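PDB 6AU1: putative hemin storage protein from Bordetella bronchiseptica, which cleaves deacetylated poly-β-1,6-N-acetylglucosamine, a biofilm polysaccharide, through the glycoside hydrolase domain that this chain represents. Local coordinates for residues E60-N65 and M70-F75; Q81-A86 and A151-G156; Y91-V96 and G333-D338; F99-P102 and A107-K110. All blocks are in the same frame, centred on the assembly; numbering follows the deposited sequence.

Interaction 1: residues E60-N65 and M70-F75; sequences EVYFPN and MRADLF. With SO4 (sulfate ion), chain C.
Tyr62 meets residues 70-75 through both its backbone and its ring. Its carbonyl oxygen is gripped by two amides: Phe75 N lies 3.0 Å from Tyr62 O, in the carbonyl plane, while Leu74 N, 3.2 Å from Tyr62 O, approaches from above that plane. A water lies within hydrogen-bonding distance of both this oxygen and Asp73 OD1. Further out, Tyr62 OH accepts a bond from Arg71 NH1 at 3.0 Å, in the guanidinium plane. Ring and arginine run side by side in the same direction, their flat groups turned 44° apart. With CG anti to the backbone N (chi1 -171°) and the chain extended to NE, Arg71 carries its guanidinium beyond the phenol to a sulfate, probably from the crystallisation liquor: NH2 bonds sulfate O2 at 2.8 Å, nearly straight at 175°, and NE bonds O1. The two segments lie close together in the loop between strand 43-47 and helix 75-86 of the TIM-barrel-type domain, pinned by a single beta bridge between Val61 and Met70, with Arg71 N hydrogen-bonded to Val61 O at 2.9 Å. Beside this bridge Met70, bent at chi3, lays SD 3.7 Å from Pro64 CD. In the second shell, Asp15 hydrogen-bonds Tyr62 OH, and Tyr18 OH also bonds the sulfate. Leu14 touches the Tyr62 side chain, and helix 135-151 receives Phe63 on Ile144 and Leu148.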
loop_
_atom_site.group_PDB
_atom_site.type_symbol
_atom_site.label_atom_id
_atom_site.label_comp_id
_atom_site.label_asym_id
_atom_site.label_seq_id
_atom_site.Cartn_x
_atom_site.Cartn_y
_atom_site.Cartn_z
ATOM N N GLU A 60 -13.013 9.609 4.319
ATOM C CA GLU A 60 -12.907 9.579 5.782
ATOM C C GLU A 60 -11.710 8.752 6.217
ATOM O O GLU A 60 -11.300 7.828 5.505
ATOM C CB GLU A 60 -14.176 9.005 6.410
ATOM C CG GLU A 60 -15.444 9.783 6.089
ATOM C CD GLU A 60 -16.654 9.230 6.817
ATOM O OE1 GLU A 60 -16.733 7.998 7.000
ATOM O OE2 GLU A 60 -17.529 10.028 7.198
ATOM N N VAL A 61 -11.149 9.078 7.384
ATOM C CA VAL A 61 -10.053 8.279 7.928
ATOM C C VAL A 61 -10.352 7.905 9.378
ATOM O O VAL A 61 -11.416 8.228 9.903
ATOM C CB VAL A 61 -8.696 9.008 7.841
ATOM C CG1 VAL A 61 -8.237 9.135 6.386
ATOM C CG2 VAL A 61 -8.791 10.391 8.497
ATOM N N TYR A 62 -9.416 7.198 10.009
ATOM C CA TYR A 62 -9.664 6.683 11.361
ATOM C C TYR A 62 -8.796 7.366 12.418
ATOM O O TYR A 62 -8.443 6.775 13.438
ATOM C CB TYR A 62 -9.437 5.168 11.384
ATOM C CG TYR A 62 -10.510 4.351 10.663
ATOM C CD1 TYR A 62 -11.812 4.295 11.158
ATOM C CD2 TYR A 62 -10.213 3.622 9.509
ATOM C CE1 TYR A 62 -12.795 3.551 10.514
ATOM C CE2 TYR A 62 -11.187 2.859 8.866
ATOM C CZ TYR A 62 -12.470 2.830 9.375
ATOM O OH TYR A 62 -13.443 2.080 8.751
ATOM N N PHE A 63 -8.457 8.627 12.174
ATOM C CA PHE A 63 -7.664 9.408 13.130
ATOM C C PHE A 63 -8.017 10.885 12.951
ATOM O O PHE A 63 -8.390 11.305 11.853
ATOM C CB PHE A 63 -6.154 9.169 12.924
ATOM C CG PHE A 63 -5.668 9.520 11.538
ATOM C CD1 PHE A 63 -5.748 8.590 10.511
ATOM C CD2 PHE A 63 -5.147 10.780 11.264
ATOM C CE1 PHE A 63 -5.327 8.903 9.215
ATOM C CE2 PHE A 63 -4.714 11.105 9.964
ATOM C CZ PHE A 63 -4.799 10.156 8.947
ATOM N N PRO A 64 -7.907 11.679 14.023
ATOM C CA PRO A 64 -8.277 13.097 13.947
ATOM C C PRO A 64 -7.258 13.868 13.109
ATOM O O PRO A 64 -6.057 13.658 13.233
ATOM C CB PRO A 64 -8.276 13.548 15.413
ATOM C CG PRO A 64 -7.372 12.580 16.113
ATOM C CD PRO A 64 -7.491 11.270 15.379
ATOM N N ASN A 65 -7.746 14.752 12.249
ATOM C CA ASN A 65 -6.863 15.487 11.358
ATOM C C ASN A 65 -7.571 16.730 10.834
ATOM O O ASN A 65 -8.782 16.886 11.018
ATOM C CB ASN A 65 -6.425 14.600 10.198
ATOM C CG ASN A 65 -7.545 14.353 9.228
ATOM O OD1 ASN A 65 -7.642 15.029 8.210
ATOM N ND2 ASN A 65 -8.436 13.426 9.566
ATOM N N MET A 70 -13.504 12.166 10.306
ATOM C CA MET A 70 -13.105 10.925 10.931
ATOM C C MET A 70 -14.327 9.999 11.011
ATOM O O MET A 70 -15.382 10.398 11.530
ATOM C CB MET A 70 -12.525 11.245 12.319
ATOM C CG MET A 70 -11.907 10.111 13.062
ATOM S SD MET A 70 -11.059 10.695 14.559
ATOM C CE MET A 70 -12.290 11.731 15.312
ATOM N N ARG A 71 -14.202 8.783 10.476
ATOM C CA ARG A 71 -15.279 7.798 10.560
ATOM C C ARG A 71 -15.402 7.265 11.978
ATOM O O ARG A 71 -16.495 7.000 12.473
ATOM C CB ARG A 71 -15.041 6.626 9.594
ATOM C CG ARG A 71 -16.255 5.699 9.496
ATOM C CD ARG A 71 -16.032 4.568 8.507
ATOM N NE ARG A 71 -17.275 3.861 8.205
ATOM C CZ ARG A 71 -17.342 2.581 7.852
ATOM N NH1 ARG A 71 -16.229 1.848 7.783
ATOM N NH2 ARG A 71 -18.519 2.032 7.579
ATOM N N ALA A 72 -14.251 7.087 12.610
ATOM C CA ALA A 72 -14.170 6.662 14.005
ATOM C C ALA A 72 -12.770 6.967 14.481
ATOM O O ALA A 72 -11.823 6.888 13.698
ATOM C CB ALA A 72 -14.480 5.172 14.156
ATOM N N ASP A 73 -12.622 7.303 15.759
ATOM C CA ASP A 73 -11.285 7.512 16.305
ATOM C C ASP A 73 -10.731 6.162 16.735
ATOM O O ASP A 73 -10.854 5.773 17.902
ATOM C CB ASP A 73 -11.323 8.490 17.487
ATOM C CG ASP A 73 -9.956 9.039 17.839
ATOM O OD1 ASP A 73 -8.940 8.526 17.319
ATOM O OD2 ASP A 73 -9.891 9.990 18.652
ATOM N N LEU A 74 -10.121 5.444 15.794
ATOM C CA LEU A 74 -9.926 4.015 15.985
ATOM C C LEU A 74 -8.488 3.570 15.778
ATOM O O LEU A 74 -8.050 2.601 16.394
ATOM C CB LEU A 74 -10.856 3.247 15.032
ATOM C CG LEU A 74 -10.975 1.731 15.141
ATOM C CD1 LEU A 74 -11.360 1.316 16.552
ATOM C CD2 LEU A 74 -12.030 1.245 14.137
ATOM N N PHE A 75 -7.751 4.240 14.893
ATOM C CA PHE A 75 -6.398 3.767 14.595
ATOM C C PHE A 75 -5.498 3.761 15.838
ATOM O O PHE A 75 -4.795 2.776 16.097
ATOM C CB PHE A 75 -5.731 4.604 13.495
ATOM C CG PHE A 75 -4.349 4.120 13.157
ATOM C CD1 PHE A 75 -4.176 3.083 12.256
ATOM C CD2 PHE A 75 -3.232 4.653 13.790
ATOM C CE1 PHE A 75 -2.894 2.606 11.944
ATOM C CE2 PHE A 75 -1.953 4.180 13.507
ATOM C CZ PHE A 75 -1.781 3.150 12.584
HETATM S S SO4 C . -21.003 4.675 8.885
HETATM O O1 SO4 C . -19.729 5.376 9.037
HETATM O O2 SO4 C . -20.862 3.598 7.908
HETATM O O3 SO4 C . -22.017 5.626 8.410
HETATM O O4 SO4 C . -21.422 4.107 10.162
HETATM O O HOH W 1 -6.893 7.303 15.806
#

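Interaction 2: residues Q81-A86 and A151-G156; sequences QLKTRA and AAHFDG
Lys83 reaches from helix 75-86 to Asp155, and the two side chains come from opposite directions to form a salt bridge. The ammonium group sits unequally between the carboxylate oxygens: Lys83 NZ is 2.8 Å from Asp155 OD2, on the syn lone pair of that oxygen, whereas the bond from Lys83 NZ to Asp155 OD1, at 3.1 Å, is weak. The lysine is extended as far as CD and then bends twice. The chi3 bend (64°) brings CE to the edge of the His153 imidazole, near the ring plane, with Lys83 CE 3.6 Å from His153 ND1, and the chi4 bend (58°) then turns NZ to the carboxylate. Lysine chain and histidine cross at about a right angle. The contact joins two successive beta-alpha units at the end of the barrel where the strands begin, linking the helix that precedes strand 89-94 to the loop leading from helix 135-151 into strand 156-159. Toward the barrel the packing is firmer: Asp155 OD2 also accepts from Val90 N, and Lys83 touches the Val90 side chain. Trp80, a turn earlier on the same helix, stacks on the His153 ring. The histidine side of the lysine is looser. CE is a carbon and makes van der Waals contact there; the ammonium itself stays 4.7 Å away, Lys83 NZ to His153 ND1. The backbones keep well apart, Lys83 CA and Phe154 CA being 8.5 Å from each other, and the contact as a whole is sparse, three partly exposed residues and 146 Å² in all. Both carboxylate oxygens facing one ammonium would probably favour the charged state of the pair.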
loop_
_atom_site.group_PDB
_atom_site.type_symbol
_atom_site.label_atom_id
_atom_site.label_comp_id
_atom_site.label_asym_id
_atom_site.label_seq_id
_atom_site.Cartn_x
_atom_site.Cartn_y
_atom_site.Cartn_z
ATOM N N GLN A 81 -3.303 -1.420 21.211
ATOM C CA GLN A 81 -3.661 -2.736 21.731
ATOM C C GLN A 81 -2.880 -3.834 21.029
ATOM O O GLN A 81 -2.478 -4.801 21.671
ATOM C CB GLN A 81 -5.159 -2.993 21.611
ATOM C CG GLN A 81 -5.973 -2.096 22.528
ATOM C CD GLN A 81 -7.247 -2.745 23.016
ATOM O OE1 GLN A 81 -7.365 -3.970 23.044
ATOM N NE2 GLN A 81 -8.215 -1.923 23.406
ATOM N N LEU A 82 -2.683 -3.697 19.716
ATOM C CA LEU A 82 -1.809 -4.625 18.999
ATOM C C LEU A 82 -0.400 -4.628 19.590
ATOM O O LEU A 82 0.173 -5.698 19.838
ATOM C CB LEU A 82 -1.756 -4.273 17.509
ATOM C CG LEU A 82 -2.973 -4.729 16.708
ATOM C CD1 LEU A 82 -2.909 -4.140 15.310
ATOM C CD2 LEU A 82 -3.040 -6.257 16.638
ATOM N N LYS A 83 0.149 -3.439 19.840
ATOM C CA LYS A 83 1.507 -3.342 20.375
ATOM C C LYS A 83 1.624 -3.944 21.769
ATOM O O LYS A 83 2.537 -4.732 22.040
ATOM C CB LYS A 83 1.981 -1.880 20.401
ATOM C CG LYS A 83 2.221 -1.313 19.001
ATOM C CD LYS A 83 2.814 0.095 19.029
ATOM C CE LYS A 83 4.201 0.121 19.669
ATOM N NZ LYS A 83 5.183 -0.777 18.992
ATOM N N THR A 84 0.702 -3.581 22.653
ATOM C CA THR A 84 0.843 -3.948 24.053
ATOM C C THR A 84 0.307 -5.337 24.379
ATOM O O THR A 84 0.863 -6.027 25.237
ATOM C CB THR A 84 0.148 -2.919 24.966
ATOM O OG1 THR A 84 -1.261 -2.911 24.705
ATOM C CG2 THR A 84 0.712 -1.539 24.702
ATOM N N ARG A 85 -0.766 -5.752 23.713
ATOM C CA ARG A 85 -1.398 -7.032 24.043
ATOM C C ARG A 85 -0.910 -8.176 23.147
ATOM O O ARG A 85 -0.755 -9.305 23.611
ATOM C CB ARG A 85 -2.926 -6.922 23.962
ATOM C CG ARG A 85 -3.543 -5.893 24.917
ATOM C CD ARG A 85 -5.067 -5.984 24.958
ATOM N NE ARG A 85 -5.635 -4.996 25.878
ATOM C CZ ARG A 85 -6.912 -4.952 26.252
ATOM N NH1 ARG A 85 -7.777 -5.844 25.789
ATOM N NH2 ARG A 85 -7.322 -4.014 27.099
ATOM N N ALA A 86 -0.659 -7.888 21.873
ATOM C CA ALA A 86 -0.213 -8.927 20.941
ATOM C C ALA A 86 1.302 -8.909 20.741
ATOM O O ALA A 86 1.876 -9.870 20.230
ATOM C CB ALA A 86 -0.930 -8.780 19.597
ATOM N N ALA A 151 -1.430 11.877 16.051
ATOM C CA ALA A 151 -2.608 11.215 16.614
ATOM C C ALA A 151 -2.315 9.841 17.199
ATOM O O ALA A 151 -3.099 9.321 18.000
ATOM C CB ALA A 151 -3.700 11.084 15.539
ATOM N N ALA A 152 -1.202 9.240 16.797
ATOM C CA ALA A 152 -0.982 7.846 17.147
ATOM C C ALA A 152 0.494 7.504 17.221
ATOM O O ALA A 152 1.336 8.208 16.669
ATOM C CB ALA A 152 -1.678 6.935 16.138
ATOM N N HIS A 153 0.783 6.407 17.905
ATOM C CA HIS A 153 2.132 5.881 18.020
ATOM C C HIS A 153 2.232 4.599 17.210
ATOM O O HIS A 153 1.434 3.682 17.394
ATOM C CB HIS A 153 2.472 5.619 19.487
ATOM C CG HIS A 153 3.847 5.073 19.701
ATOM N ND1 HIS A 153 4.087 3.739 19.949
ATOM C CD2 HIS A 153 5.058 5.680 19.702
ATOM C CE1 HIS A 153 5.386 3.547 20.093
ATOM N NE2 HIS A 153 5.997 4.709 19.947
ATOM N N PHE A 154 3.208 4.527 16.310
ATOM C CA PHE A 154 3.361 3.343 15.463
ATOM C C PHE A 154 4.812 3.208 15.026
ATOM O O PHE A 154 5.619 4.103 15.268
ATOM C CB PHE A 154 2.429 3.402 14.249
ATOM C CG PHE A 154 2.443 4.717 13.539
ATOM C CD1 PHE A 154 1.587 5.740 13.926
ATOM C CD2 PHE A 154 3.317 4.940 12.486
ATOM C CE1 PHE A 154 1.605 6.961 13.271
ATOM C CE2 PHE A 154 3.334 6.152 11.831
ATOM C CZ PHE A 154 2.480 7.165 12.223
ATOM N N ASP A 155 5.135 2.084 14.396
ATOM C CA ASP A 155 6.526 1.703 14.170
ATOM C C ASP A 155 6.994 1.894 12.738
ATOM O O ASP A 155 8.196 1.930 12.467
ATOM C CB ASP A 155 6.718 0.248 14.575
ATOM C CG ASP A 155 6.302 -0.006 16.000
ATOM O OD1 ASP A 155 6.999 0.514 16.901
ATOM O OD2 ASP A 155 5.279 -0.698 16.221
ATOM N N GLY A 156 6.048 1.984 11.819
ATOM C CA GLY A 156 6.397 2.120 10.418
ATOM C C GLY A 156 5.259 2.672 9.598
ATOM O O GLY A 156 4.156 2.895 10.108
#

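Interaction 3: residues Y91-V96 and G333-D338; sequences YAWLPV and GYYPDD
Strands 89-94 and 332-335 belong to the closed, curled parallel sheet of a TIM barrel, and this contact reaches across the barrel interior, past strands 8-12 and 43-47, near the C-terminal ends of both strands, where the active sites of such glycoside hydrolases lie. The strands are not neighbours: Trp93 CA and Tyr335 CA are 12.3 Å apart, and the gap is bridged by two aromatic side chains alone. Each has CG anti to the backbone N (chi1 166° for Trp93, 174° for Tyr335); with both CB atoms directed at the other segment, this torsion carries the rings inward to meet at about a right angle. The six-membered ring of Trp93 turns an edge toward the face of Tyr335 in an offset edge-to-face pair, with centroids 5.4 Å apart and planes at 82°. The touching corner is Trp93 CH2, 3.7 Å from Tyr335 CZ, and beside it Trp93 CZ3 lies 4.0 Å from Tyr335 CE1. Displacement toward the hydroxyl end also puts Tyr335 OH near the plane of the indole, 3.5 Å from Trp93 CH2. That hydroxyl has its polar partner elsewhere, in a hydrogen bond with Asp13 OD1. Other aromatics extend the cluster: Phe49 meets Trp93 edge-to-face, His160 also meets the indole, and Trp306 lies against Tyr335. Strand 8-12 contributes Gln11, which touches both partners. The C-H edge of the indole, probably slightly positive, meets the hydroxyl end of the electron-rich phenol, consistent with a weak, mainly dispersive attraction, and the hydrogen bond to Asp13 would hold that end in place.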
loop_
_atom_site.group_PDB
_atom_site.type_symbol
_atom_site.label_atom_id
_atom_site.label_comp_id
_atom_site.label_asym_id
_atom_site.label_seq_id
_atom_site.Cartn_x
_atom_site.Cartn_y
_atom_site.Cartn_z
ATOM N N TYR A 91 2.463 -0.963 11.558
ATOM C CA TYR A 91 2.704 0.029 10.514
ATOM C C TYR A 91 1.400 0.736 10.202
ATOM O O TYR A 91 0.362 0.082 10.101
ATOM C CB TYR A 91 3.216 -0.605 9.212
ATOM C CG TYR A 91 4.621 -1.164 9.197
ATOM C CD1 TYR A 91 5.106 -1.936 10.239
ATOM C CD2 TYR A 91 5.442 -0.966 8.090
ATOM C CE1 TYR A 91 6.394 -2.477 10.195
ATOM C CE2 TYR A 91 6.720 -1.501 8.036
ATOM C CZ TYR A 91 7.189 -2.253 9.092
ATOM O OH TYR A 91 8.459 -2.789 9.048
ATOM N N ALA A 92 1.447 2.052 10.030
ATOM C CA ALA A 92 0.278 2.778 9.559
ATOM C C ALA A 92 0.191 2.645 8.049
ATOM O O ALA A 92 1.116 3.021 7.341
ATOM C CB ALA A 92 0.346 4.249 9.968
ATOM N N TRP A 93 -0.919 2.088 7.573
ATOM C CA TRP A 93 -1.164 1.903 6.146
ATOM C C TRP A 93 -2.062 3.056 5.676
ATOM O O TRP A 93 -3.201 3.188 6.133
ATOM C CB TRP A 93 -1.793 0.519 5.923
ATOM C CG TRP A 93 -2.419 0.249 4.600
ATOM C CD1 TRP A 93 -2.054 0.758 3.378
ATOM C CD2 TRP A 93 -3.541 -0.602 4.366
ATOM N NE1 TRP A 93 -2.886 0.260 2.400
ATOM C CE2 TRP A 93 -3.810 -0.570 2.981
ATOM C CE3 TRP A 93 -4.349 -1.396 5.196
ATOM C CZ2 TRP A 93 -4.858 -1.294 2.402
ATOM C CZ3 TRP A 93 -5.402 -2.111 4.617
ATOM C CH2 TRP A 93 -5.635 -2.058 3.230
ATOM N N LEU A 94 -1.535 3.916 4.804
ATOM C CA LEU A 94 -2.248 5.130 4.399
ATOM C C LEU A 94 -2.063 5.347 2.897
ATOM O O LEU A 94 -1.036 4.969 2.358
ATOM C CB LEU A 94 -1.712 6.332 5.193
ATOM C CG LEU A 94 -2.538 7.596 5.429
ATOM C CD1 LEU A 94 -3.875 7.272 6.107
ATOM C CD2 LEU A 94 -1.725 8.611 6.240
ATOM N N PRO A 95 -3.048 5.966 2.236
ATOM C CA PRO A 95 -2.859 6.327 0.824
ATOM C C PRO A 95 -1.731 7.328 0.659
ATOM O O PRO A 95 -1.412 8.078 1.575
ATOM C CB PRO A 95 -4.197 6.970 0.437
ATOM C CG PRO A 95 -5.187 6.470 1.459
ATOM C CD PRO A 95 -4.373 6.369 2.730
ATOM N N VAL A 96 -1.137 7.341 -0.524
ATOM C CA VAL A 96 -0.153 8.343 -0.865
ATOM C C VAL A 96 -0.846 9.566 -1.474
ATOM O O VAL A 96 -0.444 10.709 -1.229
ATOM C CB VAL A 96 0.881 7.774 -1.850
ATOM C CG1 VAL A 96 1.949 8.831 -2.185
ATOM C CG2 VAL A 96 1.536 6.503 -1.264
ATOM N N GLY A 333 3.599 -12.657 3.940
ATOM C CA GLY A 333 2.484 -12.328 4.811
ATOM C C GLY A 333 1.194 -12.452 4.040
ATOM O O GLY A 333 1.184 -12.981 2.921
ATOM N N TYR A 334 0.096 -11.979 4.618
ATOM C CA TYR A 334 -1.164 -12.085 3.900
ATOM C C TYR A 334 -2.087 -10.913 4.211
ATOM O O TYR A 334 -1.960 -10.234 5.235
ATOM C CB TYR A 334 -1.875 -13.416 4.213
ATOM C CG TYR A 334 -2.367 -13.529 5.640
ATOM C CD1 TYR A 334 -3.599 -12.991 6.019
ATOM C CD2 TYR A 334 -1.610 -14.176 6.610
ATOM C CE1 TYR A 334 -4.047 -13.083 7.329
ATOM C CE2 TYR A 334 -2.048 -14.274 7.921
ATOM C CZ TYR A 334 -3.272 -13.731 8.275
ATOM O OH TYR A 334 -3.721 -13.817 9.576
ATOM N N TYR A 335 -3.019 -10.712 3.284
ATOM C CA TYR A 335 -4.068 -9.707 3.378
ATOM C C TYR A 335 -5.329 -10.345 2.804
ATOM O O TYR A 335 -5.259 -10.978 1.757
ATOM C CB TYR A 335 -3.689 -8.442 2.588
ATOM C CG TYR A 335 -4.797 -7.415 2.532
ATOM C CD1 TYR A 335 -5.305 -6.854 3.698
ATOM C CD2 TYR A 335 -5.329 -6.993 1.314
ATOM C CE1 TYR A 335 -6.330 -5.900 3.650
ATOM C CE2 TYR A 335 -6.346 -6.046 1.257
ATOM C CZ TYR A 335 -6.845 -5.505 2.433
ATOM O OH TYR A 335 -7.863 -4.566 2.376
ATOM N N PRO A 336 -6.487 -10.208 3.481
ATOM C CA PRO A 336 -6.806 -9.574 4.759
ATOM C C PRO A 336 -6.952 -10.595 5.880
ATOM O O PRO A 336 -7.078 -11.793 5.618
ATOM C CB PRO A 336 -8.157 -8.913 4.468
ATOM C CG PRO A 336 -8.842 -9.973 3.586
ATOM C CD PRO A 336 -7.714 -10.679 2.807
ATOM N N ASP A 337 -6.947 -10.129 7.118
ATOM C CA ASP A 337 -7.304 -11.013 8.216
ATOM C C ASP A 337 -8.798 -10.889 8.484
ATOM O O ASP A 337 -9.293 -9.814 8.856
ATOM C CB ASP A 337 -6.500 -10.690 9.467
ATOM C CG ASP A 337 -6.584 -11.800 10.492
ATOM O OD1 ASP A 337 -6.016 -12.874 10.217
ATOM O OD2 ASP A 337 -7.253 -11.616 11.528
ATOM N N ASP A 338 -9.525 -11.981 8.266
ATOM C CA ASP A 338 -10.958 -12.001 8.545
ATOM C C ASP A 338 -11.143 -12.566 9.942
ATOM O O ASP A 338 -11.503 -13.737 10.114
ATOM C CB ASP A 338 -11.700 -12.839 7.495
ATOM C CG ASP A 338 -13.211 -12.710 7.582
ATOM O OD1 ASP A 338 -13.731 -12.057 8.513
ATOM O OD2 ASP A 338 -13.889 -13.296 6.712
#

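Interaction 4: residues F99-P102 and A107-K110; sequences FSVP and AYGK
Val101 and Tyr108 meet with the valine pointing at the backbone of its partner and the tyrosine ring turned edge-on to the carbonyl of Val101. Val101 places CG2 between its backbone N and carbonyl carbon (chi1 -62°, with CG1 anti to the carbonyl carbon), and this methyl does the touching: Val101 CG2 is 3.6 Å from Tyr108 CA and 3.7 Å from Tyr108 N. It also lies 4.1 Å from Tyr108 CB and, more loosely, 4.4 Å from Ala107 CB. The phenol does not cover the valine. With Tyr108 CG anti to its backbone N (chi1 -179°), the ring leads away from residues 99-102 with its CD1 edge nearest them, and the Val101 carbonyl meets that edge in plane, with Val101 O 3.3 Å from Tyr108 CD1. Pro102 O approaches the same carbon obliquely, at 3.7 Å from Tyr108 CD1. Both segments belong to the long loop between strand 89-94 and helix 135-151 of the barrel domain, and Ala107 to Lys110 form a type II beta turn, closed by Lys110 N to Ala107 O at 3.0 Å, with Gly109 at positive phi. In residues 99-102, Ser100 centres an inverse gamma turn whose bond, Val101 N to Phe99 O, is weak. Burial is uneven: Val101 and Ala107 both pack on Val140 of helix 135-151, and Val101 also on Leu68, while Pro102 and Tyr108 lie at the exposed margin.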
loop_
_atom_site.group_PDB
_atom_site.type_symbol
_atom_site.label_atom_id
_atom_site.label_comp_id
_atom_site.label_asym_id
_atom_site.label_seq_id
_atom_site.Cartn_x
_atom_site.Cartn_y
_atom_site.Cartn_z
ATOM N N PHE A 99 -7.040 11.140 -1.358
ATOM C CA PHE A 99 -7.780 11.765 -0.270
ATOM C C PHE A 99 -8.839 12.647 -0.884
ATOM O O PHE A 99 -8.512 13.635 -1.542
ATOM C CB PHE A 99 -6.849 12.577 0.631
ATOM C CG PHE A 99 -5.770 11.755 1.256
ATOM C CD1 PHE A 99 -6.010 11.065 2.445
ATOM C CD2 PHE A 99 -4.524 11.644 0.647
ATOM C CE1 PHE A 99 -5.008 10.280 3.022
ATOM C CE2 PHE A 99 -3.521 10.869 1.216
ATOM C CZ PHE A 99 -3.765 10.185 2.411
ATOM N N SER A 100 -10.101 12.283 -0.688
ATOM C CA SER A 100 -11.208 13.038 -1.267
ATOM C C SER A 100 -11.652 14.125 -0.294
ATOM O O SER A 100 -12.653 13.992 0.407
ATOM C CB SER A 100 -12.363 12.100 -1.628
ATOM O OG SER A 100 -11.964 11.218 -2.678
ATOM N N VAL A 101 -10.867 15.194 -0.254
ATOM C CA VAL A 101 -11.125 16.337 0.595
ATOM C C VAL A 101 -12.451 17.006 0.222
ATOM O O VAL A 101 -12.915 16.901 -0.916
ATOM C CB VAL A 101 -9.974 17.370 0.492
ATOM C CG1 VAL A 101 -8.676 16.756 0.965
ATOM C CG2 VAL A 101 -9.824 17.873 -0.955
ATOM N N PRO A 102 -13.077 17.679 1.188
ATOM C CA PRO A 102 -14.357 18.344 0.914
ATOM C C PRO A 102 -14.190 19.594 0.062
ATOM O O PRO A 102 -13.100 20.155 0.020
ATOM C CB PRO A 102 -14.876 18.703 2.309
ATOM C CG PRO A 102 -13.673 18.748 3.173
ATOM C CD PRO A 102 -12.683 17.763 2.604
ATOM N N ALA A 107 -7.006 21.788 -1.737
ATOM C CA ALA A 107 -6.617 20.751 -2.689
ATOM C C ALA A 107 -7.806 20.178 -3.461
ATOM O O ALA A 107 -7.621 19.289 -4.290
ATOM C CB ALA A 107 -5.875 19.630 -1.977
ATOM N N TYR A 108 -9.017 20.667 -3.189
ATOM C CA TYR A 108 -10.201 20.077 -3.818
ATOM C C TYR A 108 -10.112 20.131 -5.339
ATOM O O TYR A 108 -9.939 21.205 -5.926
ATOM C CB TYR A 108 -11.486 20.778 -3.358
ATOM C CG TYR A 108 -12.740 20.183 -3.969
ATOM C CD1 TYR A 108 -13.289 19.013 -3.461
ATOM C CD2 TYR A 108 -13.373 20.788 -5.056
ATOM C CE1 TYR A 108 -14.427 18.457 -4.010
ATOM C CE2 TYR A 108 -14.518 20.234 -5.617
ATOM C CZ TYR A 108 -15.036 19.065 -5.087
ATOM O OH TYR A 108 -16.170 18.498 -5.618
ATOM N N GLY A 109 -10.229 18.967 -5.968
ATOM C CA GLY A 109 -10.252 18.878 -7.417
ATOM C C GLY A 109 -8.880 18.922 -8.066
ATOM O O GLY A 109 -8.773 18.857 -9.288
ATOM N N LYS A 110 -7.831 19.053 -7.254
ATOM C CA LYS A 110 -6.466 19.126 -7.775
ATOM C C LYS A 110 -5.931 17.710 -7.921
ATOM O O LYS A 110 -5.008 17.292 -7.212
ATOM C CB LYS A 110 -5.564 19.968 -6.864
ATOM C CG LYS A 110 -6.101 21.368 -6.578
ATOM C CD LYS A 110 -6.454 22.109 -7.867
ATOM C CE LYS A 110 -6.855 23.554 -7.561
ATOM N NZ LYS A 110 -7.344 24.261 -8.784
#

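From the N terminus, interaction 1 closes a short loop between strand 43-47 and helix 75-86, before any other contact opens. Interaction 2 then opens on that helix and closes some 65 residues later, ahead of strand 156-159. Interaction 3 opens inside this span, on strand 89-94, and closes at the last barrel strand, so the two cross. Interaction 4 is a local closure nested within both. Phe75 joins interaction 1 to Ala152 and Phe154 of interaction 2 and to Ala92 of interaction 3; Gly156 O lies 2.8 Å from Ala92 N, a probable strand-to-strand hydrogen bond. Leu94 packs on Phe99, linking interactions 3 and 4.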